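Local coordinates for protein fructose-bisphosphate aldolase (Thermus caldophilus, PDB 2FJK) that belongs to the class II fructose-bisphosphate aldolases, enzymes built on a TIM barrel, and holds 1,3-dihydroxyacetonephosphate in its pocket, at residues F108-V112 / I160-T165; E147-T153 / F188-R193. Numbering follows the deposited sequence.

Interaction 1: F108-V112 / I160-T165; sequences FETNV and IFMERT
Phe161, Arg164 and Val112 carry most of this contact, in which the first turn of helix 108-124 packs against the last turn of helix 155-164. The two short axes pass 10.5 Å apart at -39°, their N-to-C directions more parallel than not, and the backbones come nearest at Val112 and Thr165, CA to CA 6.0 Å. Phe161, chi1 t, reaches across so that its ring edge meets Val112, CD1 to CG2 3.5 Å, and Asn111, CZ to OD1 3.1 Å. Phe108, also t, lies obliquely to that ring, centroids 5.8 Å apart and planes at 57°, with its CE1 3.7 Å from Phe161 CB. Toward solvent, Arg164 lays one guanidinium face over Val112, NH2 to CG1 3.7 Å, and forms a salt bridge with Glu109, NH1 to OE2 2.7 Å; its bonds to Glu109 OE1 are weak. Thr165, the first residue to leave helical angles, donates a hydrogen bond from OG1 to Phe161 O, 2.9 Å. Beneath, Phe108 and Phe161 both touch Leu133 of strand 128-133, and Asn111 ND2 bonds to Glu132 O. Two helices packed side by side over a strand of the parallel sheet are typical of the outer helical layer of a TIM barrel.

Interaction 2: E147-T153 / F188-R193; sequences EKDALLT and FIDHPR
One arginine side chain meets loop backbone here, with a single hydrogen bond, at the C-terminal end of the barrel strands: Arg193, in the first turn of helix 191-200, reaches into the bend after helix 146-150. The nearest CA atoms, of Thr153 and Arg193, are 7.9 Å apart, bridged by the long side chain. It is extended, chi1 to chi3 all t, and Arg193 NE donates a very short hydrogen bond to Thr153 O, 2.4 Å. Leu152 sets its CB over one guanidinium face, 3.4 Å from Arg193 NE. Glu147 O lies 3.0 Å from Arg193 NH1 and Lys148 O 2.8 Å from Arg193 NH2, both at angles too poor for hydrogen bonds; Glu147 and Lys148 are poorly ordered. Asp190 is the centre of an inverse gamma turn and the helix N-cap; its OD1, less surely placed, accepts from Arg193 N at 2.9 Å, and its OD2 makes a long salt bridge to Arg193 NH1, 3.9 Å. Thr153 OG1 bonds to Leu133 O, ending strand 128-133, and to Ala173 N, just past strand 171-172. An Asp N-cap thus starts a helix in the loops at the C-terminal strand ends of a TIM barrel, where such enzymes bind their ligands.

From the N terminus, helix 108-124 supplies the first half of interaction 1. The chain then runs through strand 128-133 to the bend at 147-153, enters helix 155-164 and closes interaction 1 at 160-165, 48 residues on. Only after strand 171-172 does it reach 188-193 and close interaction 2 across 35 residues, so the two closures cross rather than nest. Their centres lie 19 Å apart and their nearest atoms about 8 Å, without touching. Both contacts meet Leu133, at the end of strand 128-133: Phe108 and Phe161 touch it, while Thr153 bonds to its carbonyl. Interaction 1 joins two helices outside the parallel strands; interaction 2 ties the lead-in to helix 155-164 to the start of helix 191-200.

Interaction 1: F108-V112 / I160-T165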
ATOM      1  N   PHE A 108     -17.022   4.210 -37.471  1.00 35.90           N
ATOM      2  CA  PHE A 108     -15.709   3.576 -37.456  1.00 35.90           C
ATOM      3  C   PHE A 108     -14.518   4.496 -37.198  1.00 34.48           C
ATOM      4  O   PHE A 108     -13.670   4.193 -36.363  1.00 35.26           O
ATOM      5  CB  PHE A 108     -15.472   2.828 -38.769  1.00 35.88           C
ATOM      6  CG  PHE A 108     -14.344   1.834 -38.702  1.00 35.52           C
ATOM      7  CD1 PHE A 108     -14.492   0.645 -37.995  1.00 33.76           C
ATOM      8  CD2 PHE A 108     -13.139   2.084 -39.349  1.00 34.72           C
ATOM      9  CE1 PHE A 108     -13.462  -0.282 -37.935  1.00 34.85           C
ATOM     10  CE2 PHE A 108     -12.096   1.161 -39.296  1.00 35.03           C
ATOM     11  CZ  PHE A 108     -12.258  -0.025 -38.589  1.00 35.22           C
ATOM     12  N   GLU A 109     -14.439   5.608 -37.918  1.00 33.95           N
ATOM     13  CA  GLU A 109     -13.314   6.526 -37.747  1.00 31.92           C
ATOM     14  C   GLU A 109     -13.228   7.127 -36.351  1.00 29.72           C
ATOM     15  O   GLU A 109     -12.134   7.275 -35.804  1.00 28.34           O
ATOM     16  CB  GLU A 109     -13.367   7.653 -38.788  1.00 33.19           C
ATOM     17  CG  GLU A 109     -13.043   7.220 -40.220  1.00 35.05           C
ATOM     18  CD  GLU A 109     -11.673   6.579 -40.343  1.00 35.19           C
ATOM     19  OE1 GLU A 109     -10.689   7.180 -39.861  1.00 36.50           O
ATOM     20  OE2 GLU A 109     -11.580   5.478 -40.927  1.00 34.42           O
ATOM     21  N   THR A 110     -14.370   7.482 -35.773  1.00 27.80           N
ATOM     22  CA  THR A 110     -14.374   8.054 -34.429  1.00 27.44           C
ATOM     23  C   THR A 110     -14.011   6.991 -33.391  1.00 27.11           C
ATOM     24  O   THR A 110     -13.346   7.286 -32.403  1.00 28.83           O
ATOM     25  CB  THR A 110     -15.747   8.659 -34.084  1.00 27.67           C
ATOM     26  OG1 THR A 110     -16.077   9.655 -35.061  1.00 28.28           O
ATOM     27  CG2 THR A 110     -15.720   9.317 -32.696  1.00 25.80           C
ATOM     28  N   ASN A 111     -14.448   5.756 -33.626  1.00 26.58           N
ATOM     29  CA  ASN A 111     -14.166   4.652 -32.717  1.00 27.68           C
ATOM     30  C   ASN A 111     -12.659   4.465 -32.724  1.00 28.15           C
ATOM     31  O   ASN A 111     -12.013   4.499 -31.675  1.00 27.27           O
ATOM     32  CB  ASN A 111     -14.843   3.368 -33.205  1.00 26.37           C
ATOM     33  CG  ASN A 111     -14.831   2.262 -32.163  1.00 25.47           C
ATOM     34  OD1 ASN A 111     -14.024   2.274 -31.234  1.00 26.77           O
ATOM     35  ND2 ASN A 111     -15.723   1.287 -32.325  1.00 25.19           N
ATOM     36  N   VAL A 112     -12.113   4.281 -33.927  1.00 29.22           N
ATOM     37  CA  VAL A 112     -10.679   4.104 -34.124  1.00 29.82           C
ATOM     38  C   VAL A 112      -9.915   5.252 -33.484  1.00 30.75           C
ATOM     39  O   VAL A 112      -8.933   5.030 -32.775  1.00 30.45           O
ATOM     40  CB  VAL A 112     -10.315   4.062 -35.620  1.00 30.44           C
ATOM     41  CG1 VAL A 112      -8.807   4.181 -35.793  1.00 31.27           C
ATOM     42  CG2 VAL A 112     -10.818   2.770 -36.243  1.00 29.92           C
ATOM     43  N   ILE A 160      -8.961  -4.609 -39.392  1.00 37.16           N
ATOM     44  CA  ILE A 160      -8.591  -3.224 -39.652  1.00 35.50           C
ATOM     45  C   ILE A 160      -8.667  -2.361 -38.397  1.00 34.89           C
ATOM     46  O   ILE A 160      -7.783  -1.545 -38.148  1.00 32.57           O
ATOM     47  CB  ILE A 160      -9.491  -2.607 -40.739  1.00 33.98           C
ATOM     48  CG1 ILE A 160      -9.336  -3.393 -42.045  1.00 34.22           C
ATOM     49  CG2 ILE A 160      -9.105  -1.153 -40.957  1.00 34.06           C
ATOM     50  CD1 ILE A 160     -10.279  -2.962 -43.143  1.00 33.05           C
ATOM     51  N   PHE A 161      -9.731  -2.539 -37.618  1.00 34.75           N
ATOM     52  CA  PHE A 161      -9.911  -1.780 -36.385  1.00 34.49           C
ATOM     53  C   PHE A 161      -8.731  -2.080 -35.464  1.00 34.18           C
ATOM     54  O   PHE A 161      -8.097  -1.171 -34.938  1.00 33.34           O
ATOM     55  CB  PHE A 161     -11.224  -2.188 -35.706  1.00 33.64           C
ATOM     56  CG  PHE A 161     -11.517  -1.440 -34.434  1.00 33.06           C
ATOM     57  CD1 PHE A 161     -11.738  -0.068 -34.452  1.00 32.82           C
ATOM     58  CD2 PHE A 161     -11.603  -2.116 -33.220  1.00 34.15           C
ATOM     59  CE1 PHE A 161     -12.041   0.621 -33.284  1.00 33.59           C
ATOM     60  CE2 PHE A 161     -11.907  -1.438 -32.038  1.00 34.94           C
ATOM     61  CZ  PHE A 161     -12.127  -0.066 -32.070  1.00 35.93           C
HETATM   62  N   MSE A 162      -8.446  -3.366 -35.289  1.00 35.45           N
HETATM   63  CA  MSE A 162      -7.348  -3.816 -34.441  1.00 37.08           C
HETATM   64  C   MSE A 162      -5.971  -3.345 -34.917  1.00 39.30           C
HETATM   65  O   MSE A 162      -5.085  -3.092 -34.104  1.00 39.08           O
HETATM   66  CB  MSE A 162      -7.371  -5.343 -34.336  1.00 36.35           C
HETATM   67  CG  MSE A 162      -8.499  -5.866 -33.462  1.00 36.60           C
HETATM   68 SE   MSE A 162      -8.377  -5.157 -31.660  1.00 38.49          SE
HETATM   69  CE  MSE A 162      -7.350  -6.598 -30.867  1.00 33.41           C
ATOM     70  N   GLU A 163      -5.781  -3.226 -36.226  1.00 41.29           N
ATOM     71  CA  GLU A 163      -4.498  -2.768 -36.740  1.00 42.56           C
ATOM     72  C   GLU A 163      -4.327  -1.250 -36.607  1.00 42.34           C
ATOM     73  O   GLU A 163      -3.264  -0.780 -36.200  1.00 41.92           O
ATOM     74  CB  GLU A 163      -4.324  -3.211 -38.198  1.00 43.70           C
ATOM     75  CG  GLU A 163      -4.029  -4.703 -38.340  1.00 47.08           C
ATOM     76  CD  GLU A 163      -4.010  -5.187 -39.786  1.00 48.94           C
ATOM     77  OE1 GLU A 163      -3.618  -6.353 -40.017  1.00 49.58           O
ATOM     78  OE2 GLU A 163      -4.394  -4.411 -40.689  1.00 49.47           O
ATOM     79  N   ARG A 164      -5.368  -0.486 -36.929  1.00 42.33           N
ATOM     80  CA  ARG A 164      -5.290   0.974 -36.841  1.00 41.91           C
ATOM     81  C   ARG A 164      -5.172   1.436 -35.388  1.00 40.16           C
ATOM     82  O   ARG A 164      -4.598   2.489 -35.107  1.00 39.24           O
ATOM     83  CB  ARG A 164      -6.507   1.617 -37.508  1.00 44.48           C
ATOM     84  CG  ARG A 164      -6.858   1.024 -38.861  1.00 47.95           C
ATOM     85  CD  ARG A 164      -7.538   2.048 -39.753  1.00 49.29           C
ATOM     86  NE  ARG A 164      -7.308   3.415 -39.293  1.00 50.68           N
ATOM     87  CZ  ARG A 164      -8.132   4.430 -39.525  1.00 51.33           C
ATOM     88  NH1 ARG A 164      -9.246   4.234 -40.214  1.00 53.15           N
ATOM     89  NH2 ARG A 164      -7.839   5.639 -39.068  1.00 52.92           N
ATOM     90  N   THR A 165      -5.743   0.664 -34.468  1.00 38.17           N
ATOM     91  CA  THR A 165      -5.643   0.982 -33.046  1.00 37.47           C
ATOM     92  C   THR A 165      -4.611  -0.013 -32.521  1.00 38.49           C
ATOM     93  O   THR A 165      -4.358  -1.032 -33.156  1.00 40.76           O
ATOM     94  CB  THR A 165      -6.974   0.747 -32.294  1.00 35.45           C
ATOM     95  OG1 THR A 165      -7.249  -0.659 -32.230  1.00 31.19           O
ATOM     96  CG2 THR A 165      -8.118   1.450 -32.994  1.00 33.18           C
TER

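Interaction 2: E147-T153 / F188-R193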
ATOM      1  N   GLU A 147     -28.299  -8.629 -39.399  1.00 81.17           N
ATOM      2  CA  GLU A 147     -27.322  -9.267 -38.523  1.00 80.93           C
ATOM      3  C   GLU A 147     -25.972  -9.329 -39.229  1.00 80.52           C
ATOM      4  O   GLU A 147     -25.147 -10.202 -38.950  1.00 80.39           O
ATOM      5  CB  GLU A 147     -27.782 -10.680 -38.122  1.00 80.88           C
ATOM      6  CG  GLU A 147     -28.098 -11.619 -39.283  1.00 80.99           C
ATOM      7  CD  GLU A 147     -28.526 -13.011 -38.824  1.00 80.97           C
ATOM      8  OE1 GLU A 147     -29.489 -13.117 -38.035  1.00 80.68           O
ATOM      9  OE2 GLU A 147     -27.902 -14.002 -39.259  1.00 80.32           O
ATOM     10  N   LYS A 148     -25.763  -8.390 -40.149  1.00 80.01           N
ATOM     11  CA  LYS A 148     -24.521  -8.307 -40.907  1.00 80.00           C
ATOM     12  C   LYS A 148     -23.819  -6.997 -40.581  1.00 78.96           C
ATOM     13  O   LYS A 148     -23.221  -6.848 -39.520  1.00 79.38           O
ATOM     14  CB  LYS A 148     -24.802  -8.375 -42.409  1.00 80.94           C
ATOM     15  CG  LYS A 148     -25.526  -9.633 -42.853  1.00 82.28           C
ATOM     16  CD  LYS A 148     -25.798  -9.609 -44.346  1.00 83.52           C
ATOM     17  CE  LYS A 148     -26.674 -10.778 -44.766  1.00 84.09           C
ATOM     18  NZ  LYS A 148     -27.061 -10.690 -46.204  1.00 84.91           N
ATOM     19  N   ASP A 149     -23.899  -6.043 -41.499  1.00 77.90           N
ATOM     20  CA  ASP A 149     -23.261  -4.752 -41.292  1.00 76.38           C
ATOM     21  C   ASP A 149     -24.028  -3.903 -40.290  1.00 74.16           C
ATOM     22  O   ASP A 149     -23.425  -3.169 -39.507  1.00 74.85           O
ATOM     23  CB  ASP A 149     -23.138  -3.999 -42.621  1.00 77.59           C
ATOM     24  CG  ASP A 149     -22.199  -4.687 -43.593  1.00 78.32           C
ATOM     25  OD1 ASP A 149     -21.028  -4.918 -43.218  1.00 78.79           O
ATOM     26  OD2 ASP A 149     -22.630  -4.995 -44.727  1.00 78.77           O
ATOM     27  N   ALA A 150     -25.354  -4.004 -40.313  1.00 70.88           N
ATOM     28  CA  ALA A 150     -26.186  -3.229 -39.398  1.00 67.48           C
ATOM     29  C   ALA A 150     -25.662  -3.391 -37.981  1.00 64.83           C
ATOM     30  O   ALA A 150     -25.121  -2.455 -37.396  1.00 63.96           O
ATOM     31  CB  ALA A 150     -27.635  -3.694 -39.478  1.00 67.56           C
ATOM     32  N   LEU A 151     -25.822  -4.592 -37.441  1.00 61.62           N
ATOM     33  CA  LEU A 151     -25.370  -4.904 -36.095  1.00 58.26           C
ATOM     34  C   LEU A 151     -24.349  -6.029 -36.190  1.00 55.74           C
ATOM     35  O   LEU A 151     -24.160  -6.609 -37.257  1.00 56.70           O
ATOM     36  CB  LEU A 151     -26.554  -5.367 -35.244  1.00 59.23           C
ATOM     37  CG  LEU A 151     -26.246  -5.782 -33.804  1.00 60.45           C
ATOM     38  CD1 LEU A 151     -25.933  -4.538 -32.986  1.00 60.81           C
ATOM     39  CD2 LEU A 151     -27.429  -6.533 -33.207  1.00 59.89           C
ATOM     40  N   LEU A 152     -23.699  -6.330 -35.073  1.00 51.49           N
ATOM     41  CA  LEU A 152     -22.714  -7.404 -35.008  1.00 47.64           C
ATOM     42  C   LEU A 152     -21.419  -7.117 -35.754  1.00 45.10           C
ATOM     43  O   LEU A 152     -21.417  -6.561 -36.851  1.00 43.83           O
ATOM     44  CB  LEU A 152     -23.325  -8.711 -35.518  1.00 47.21           C
ATOM     45  CG  LEU A 152     -24.672  -9.098 -34.894  1.00 47.33           C
ATOM     46  CD1 LEU A 152     -25.079 -10.470 -35.409  1.00 47.19           C
ATOM     47  CD2 LEU A 152     -24.577  -9.109 -33.375  1.00 45.19           C
ATOM     48  N   THR A 153     -20.315  -7.523 -35.135  1.00 42.61           N
ATOM     49  CA  THR A 153     -18.977  -7.329 -35.672  1.00 39.47           C
ATOM     50  C   THR A 153     -18.752  -7.936 -37.049  1.00 38.35           C
ATOM     51  O   THR A 153     -19.130  -9.079 -37.309  1.00 37.72           O
ATOM     52  CB  THR A 153     -17.919  -7.931 -34.730  1.00 38.86           C
ATOM     53  OG1 THR A 153     -18.129  -7.437 -33.402  1.00 39.18           O
ATOM     54  CG2 THR A 153     -16.516  -7.555 -35.194  1.00 38.52           C
ATOM     55  N   PHE A 188     -29.847 -16.498 -30.106  1.00 38.74           N
ATOM     56  CA  PHE A 188     -28.937 -16.888 -31.177  1.00 37.13           C
ATOM     57  C   PHE A 188     -27.538 -16.299 -31.080  1.00 34.11           C
ATOM     58  O   PHE A 188     -27.360 -15.098 -30.912  1.00 33.20           O
ATOM     59  CB  PHE A 188     -29.524 -16.510 -32.539  1.00 39.43           C
ATOM     60  CG  PHE A 188     -28.624 -16.850 -33.695  1.00 41.82           C
ATOM     61  CD1 PHE A 188     -28.386 -18.178 -34.041  1.00 42.24           C
ATOM     62  CD2 PHE A 188     -27.994 -15.846 -34.421  1.00 42.36           C
ATOM     63  CE1 PHE A 188     -27.534 -18.501 -35.093  1.00 43.19           C
ATOM     64  CE2 PHE A 188     -27.139 -16.156 -35.475  1.00 43.47           C
ATOM     65  CZ  PHE A 188     -26.908 -17.486 -35.812  1.00 43.37           C
ATOM     66  N   ILE A 189     -26.542 -17.162 -31.207  1.00 32.99           N
ATOM     67  CA  ILE A 189     -25.158 -16.726 -31.174  1.00 31.70           C
ATOM     68  C   ILE A 189     -24.573 -17.018 -32.547  1.00 32.49           C
ATOM     69  O   ILE A 189     -24.579 -18.162 -32.998  1.00 32.45           O
ATOM     70  CB  ILE A 189     -24.347 -17.488 -30.111  1.00 31.02           C
ATOM     71  CG1 ILE A 189     -25.064 -17.426 -28.760  1.00 30.25           C
ATOM     72  CG2 ILE A 189     -22.946 -16.909 -30.026  1.00 30.69           C
ATOM     73  CD1 ILE A 189     -25.424 -16.036 -28.303  1.00 32.10           C
ATOM     74  N   ASP A 190     -24.078 -15.980 -33.209  1.00 32.54           N
ATOM     75  CA  ASP A 190     -23.502 -16.120 -34.540  1.00 33.47           C
ATOM     76  C   ASP A 190     -22.120 -16.756 -34.468  1.00 31.89           C
ATOM     77  O   ASP A 190     -21.107 -16.065 -34.539  1.00 32.72           O
ATOM     78  CB  ASP A 190     -23.398 -14.748 -35.207  1.00 35.59           C
ATOM     79  CG  ASP A 190     -23.387 -14.837 -36.715  1.00 37.81           C
ATOM     80  OD1 ASP A 190     -22.632 -15.672 -37.253  1.00 38.38           O
ATOM     81  OD2 ASP A 190     -24.129 -14.065 -37.360  1.00 39.93           O
ATOM     82  N   HIS A 191     -22.080 -18.076 -34.334  1.00 31.72           N
ATOM     83  CA  HIS A 191     -20.810 -18.786 -34.236  1.00 32.67           C
ATOM     84  C   HIS A 191     -19.946 -18.696 -35.490  1.00 33.90           C
ATOM     85  O   HIS A 191     -18.727 -18.546 -35.394  1.00 34.66           O
ATOM     86  CB  HIS A 191     -21.057 -20.247 -33.864  1.00 32.78           C
ATOM     87  CG  HIS A 191     -21.513 -20.436 -32.450  1.00 33.50           C
ATOM     88  ND1 HIS A 191     -20.761 -20.029 -31.367  1.00 33.71           N
ATOM     89  CD2 HIS A 191     -22.633 -21.000 -31.939  1.00 34.30           C
ATOM     90  CE1 HIS A 191     -21.397 -20.337 -30.250  1.00 32.48           C
ATOM     91  NE2 HIS A 191     -22.536 -20.928 -30.568  1.00 33.81           N
ATOM     92  N   PRO A 192     -20.560 -18.782 -36.683  1.00 33.96           N
ATOM     93  CA  PRO A 192     -19.767 -18.694 -37.912  1.00 35.21           C
ATOM     94  C   PRO A 192     -19.078 -17.343 -37.975  1.00 34.71           C
ATOM     95  O   PRO A 192     -17.920 -17.239 -38.374  1.00 35.26           O
ATOM     96  CB  PRO A 192     -20.815 -18.855 -39.012  1.00 35.12           C
ATOM     97  CG  PRO A 192     -21.835 -19.729 -38.362  1.00 36.97           C
ATOM     98  CD  PRO A 192     -21.961 -19.107 -36.995  1.00 34.35           C
ATOM     99  N   ARG A 193     -19.813 -16.309 -37.579  1.00 34.81           N
ATOM    100  CA  ARG A 193     -19.296 -14.950 -37.569  1.00 34.26           C
ATOM    101  C   ARG A 193     -18.087 -14.873 -36.638  1.00 33.40           C
ATOM    102  O   ARG A 193     -17.067 -14.272 -36.970  1.00 33.70           O
ATOM    103  CB  ARG A 193     -20.380 -13.992 -37.081  1.00 35.10           C
ATOM    104  CG  ARG A 193     -20.043 -12.542 -37.273  1.00 36.21           C
ATOM    105  CD  ARG A 193     -21.154 -11.643 -36.775  1.00 38.31           C
ATOM    106  NE  ARG A 193     -21.141 -10.394 -37.523  1.00 40.59           N
ATOM    107  CZ  ARG A 193     -21.709 -10.231 -38.711  1.00 39.05           C
ATOM    108  NH1 ARG A 193     -22.354 -11.238 -39.283  1.00 39.95           N
ATOM    109  NH2 ARG A 193     -21.596  -9.072 -39.342  1.00 40.64           N
TER